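Local coordinates for WipB (Legionella pneumophila, PDB 5NNY), which is a Ser/Thr phosphatase effector, translocated into the host cell to target the lysosomal nutrient-sensing machinery, represented here by its phosphatase domain, at residues I84-T87 / K88-I91. Residues are numbered along the deposited sequence; the frame is centred on the assembly and turned at random.
Sequences IINT and KKLI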
ATOM      1  N   ILE A  84      -7.160  13.803 -13.611  1.00 20.03           N
ATOM      2  CA  ILE A  84      -5.763  13.450 -13.806  1.00 20.53           C
ATOM      3  C   ILE A  84      -5.267  14.218 -15.023  1.00 24.15           C
ATOM      4  O   ILE A  84      -5.882  14.159 -16.095  1.00 25.60           O
ATOM      5  CB  ILE A  84      -5.589  11.934 -13.982  1.00 20.48           C
ATOM      6  CG1 ILE A  84      -5.574  11.225 -12.620  1.00 21.06           C
ATOM      7  CG2 ILE A  84      -4.295  11.612 -14.704  1.00 18.15           C
ATOM      8  CD1 ILE A  84      -6.856  11.367 -11.796  1.00 20.60           C
ATOM      9  N   ILE A  85      -4.200  14.987 -14.847  1.00 24.53           N
ATOM     10  CA  ILE A  85      -3.641  15.818 -15.910  1.00 29.08           C
ATOM     11  C   ILE A  85      -2.286  15.331 -16.382  1.00 29.76           C
ATOM     12  O   ILE A  85      -1.731  15.915 -17.325  1.00 25.36           O
ATOM     13  CB  ILE A  85      -3.529  17.295 -15.476  1.00 27.97           C
ATOM     14  CG1 ILE A  85      -2.574  17.417 -14.286  1.00 28.74           C
ATOM     15  CG2 ILE A  85      -4.888  17.827 -15.118  1.00 33.32           C
ATOM     16  CD1 ILE A  85      -2.331  18.837 -13.819  1.00 25.93           C
ATOM     17  N   ASN A  86      -1.722  14.306 -15.749  1.00 23.82           N
ATOM     18  CA  ASN A  86      -0.441  13.745 -16.154  1.00 29.27           C
ATOM     19  C   ASN A  86      -0.514  12.235 -16.017  1.00 28.27           C
ATOM     20  O   ASN A  86      -0.600  11.713 -14.898  1.00 26.41           O
ATOM     21  CB  ASN A  86       0.716  14.304 -15.322  1.00 25.33           C
ATOM     22  CG  ASN A  86       2.078  13.975 -15.926  1.00 24.20           C
ATOM     23  OD1 ASN A  86       2.240  12.944 -16.569  1.00 29.01           O
ATOM     24  ND2 ASN A  86       3.042  14.862 -15.748  1.00 30.70           N
ATOM     25  N   THR A  87      -0.477  11.546 -17.155  1.00 27.66           N
ATOM     26  CA  THR A  87      -0.510  10.094 -17.218  1.00 28.44           C
ATOM     27  C   THR A  87       0.854   9.486 -17.506  1.00 33.48           C
ATOM     28  O   THR A  87       0.955   8.262 -17.638  1.00 38.23           O
ATOM     29  CB  THR A  87      -1.508   9.646 -18.291  1.00 34.76           C
ATOM     30  OG1 THR A  87      -1.051  10.106 -19.569  1.00 28.19           O
ATOM     31  CG2 THR A  87      -2.885  10.226 -18.017  1.00 34.94           C
ATOM     32  N   LYS A  88       1.904  10.296 -17.605  1.00 28.44           N
ATOM     33  CA  LYS A  88       3.243   9.790 -17.886  1.00 33.89           C
ATOM     34  C   LYS A  88       4.134   9.750 -16.656  1.00 33.66           C
ATOM     35  O   LYS A  88       4.973   8.853 -16.529  1.00 44.17           O
ATOM     36  CB  LYS A  88       3.901  10.646 -18.972  1.00 37.52           C
ATOM     37  CG  LYS A  88       2.995  10.894 -20.166  1.00 44.06           C
ATOM     38  CD  LYS A  88       3.692  11.640 -21.289  1.00 55.78           C
ATOM     39  CE  LYS A  88       2.826  11.644 -22.546  1.00 60.94           C
ATOM     40  NZ  LYS A  88       2.520  10.239 -22.957  1.00 61.23           N
ATOM     41  N   LYS A  89       3.973  10.707 -15.751  1.00 26.49           N
ATOM     42  CA  LYS A  89       4.741  10.719 -14.515  1.00 26.55           C
ATOM     43  C   LYS A  89       4.436   9.466 -13.699  1.00 32.86           C
ATOM     44  O   LYS A  89       3.279   9.205 -13.361  1.00 34.91           O
ATOM     45  CB  LYS A  89       4.382  11.963 -13.702  1.00 34.46           C
ATOM     46  CG  LYS A  89       5.427  13.043 -13.637  1.00 49.39           C
ATOM     47  CD  LYS A  89       5.359  13.754 -12.294  1.00 47.69           C
ATOM     48  CE  LYS A  89       5.827  15.195 -12.400  1.00 50.24           C
ATOM     49  NZ  LYS A  89       6.286  15.750 -11.086  1.00 42.32           N
ATOM     50  N   LEU A  90       5.472   8.700 -13.364  1.00 29.01           N
ATOM     51  CA  LEU A  90       5.288   7.531 -12.508  1.00 28.30           C
ATOM     52  C   LEU A  90       5.237   7.932 -11.037  1.00 30.43           C
ATOM     53  O   LEU A  90       6.074   8.706 -10.562  1.00 27.98           O
ATOM     54  CB  LEU A  90       6.399   6.505 -12.725  1.00 32.06           C
ATOM     55  CG  LEU A  90       6.328   5.296 -11.772  1.00 33.18           C
ATOM     56  CD1 LEU A  90       5.084   4.470 -12.030  1.00 29.00           C
ATOM     57  CD2 LEU A  90       7.552   4.427 -11.891  1.00 26.30           C
ATOM     58  N   ILE A  91       4.254   7.383 -10.321  1.00 31.25           N
ATOM     59  CA  ILE A  91       4.050   7.614  -8.893  1.00 29.98           C
ATOM     60  C   ILE A  91       4.371   6.315  -8.171  1.00 24.85           C
ATOM     61  O   ILE A  91       3.725   5.294  -8.426  1.00 28.12           O
ATOM     62  CB  ILE A  91       2.601   8.030  -8.590  1.00 35.75           C
ATOM     63  CG1 ILE A  91       2.142   9.126  -9.556  1.00 38.81           C
ATOM     64  CG2 ILE A  91       2.470   8.473  -7.156  1.00 33.77           C
ATOM     65  CD1 ILE A  91       0.647   9.080  -9.848  1.00 39.99           C
TER
HETATM   66  O   HOH W   1       0.754   9.451 -13.832  1.00 27.06           O
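An Asx turn led by N86 bends the chain into K88 and K89 on the way from strand 83-84 to strand 90-93. The side-chain oxygen of N86 accepts two consecutive backbone N-H groups. K88 N reaches N86 OD1 at 2.9 Å, arriving nearly in line with the side-chain C=O, although its own N-H is somewhat bent. K89 N is just as close to N86 OD1, at 2.9 Å, and its N-H points straighter at the oxygen (168°). It approaches from over the flat face of the amide, well out of its plane. The first torsion of N86 (chi1 -167°) sets CG opposite the backbone N and beside the carbonyl carbon, from where OD1 can reach forward to both amides. Two donors on OD1 should limit how far the amide can turn. Across the turn, N86 ND2 lies 3.7 Å from K89 CG, where the two side chains meet roughly perpendicular, and N86 also touches P2. A water closes the turn at the backbone, donating to N86 O (2.8 Å) and to K89 O (2.6 Å), so that two carbonyls that could not bond to each other are joined. T87 and K88 make the exposed bend, whereas K89 runs inward past P2, I6 and I27 and gives its amine to the carbonyl of Q25. Behind the turn, strand 83-84 pairs antiparallel with strand 28-29; ahead of it, strand 90-93 enters the main sheet of the phosphoesterase fold, parallel to its neighbours 6-8 and 121-125.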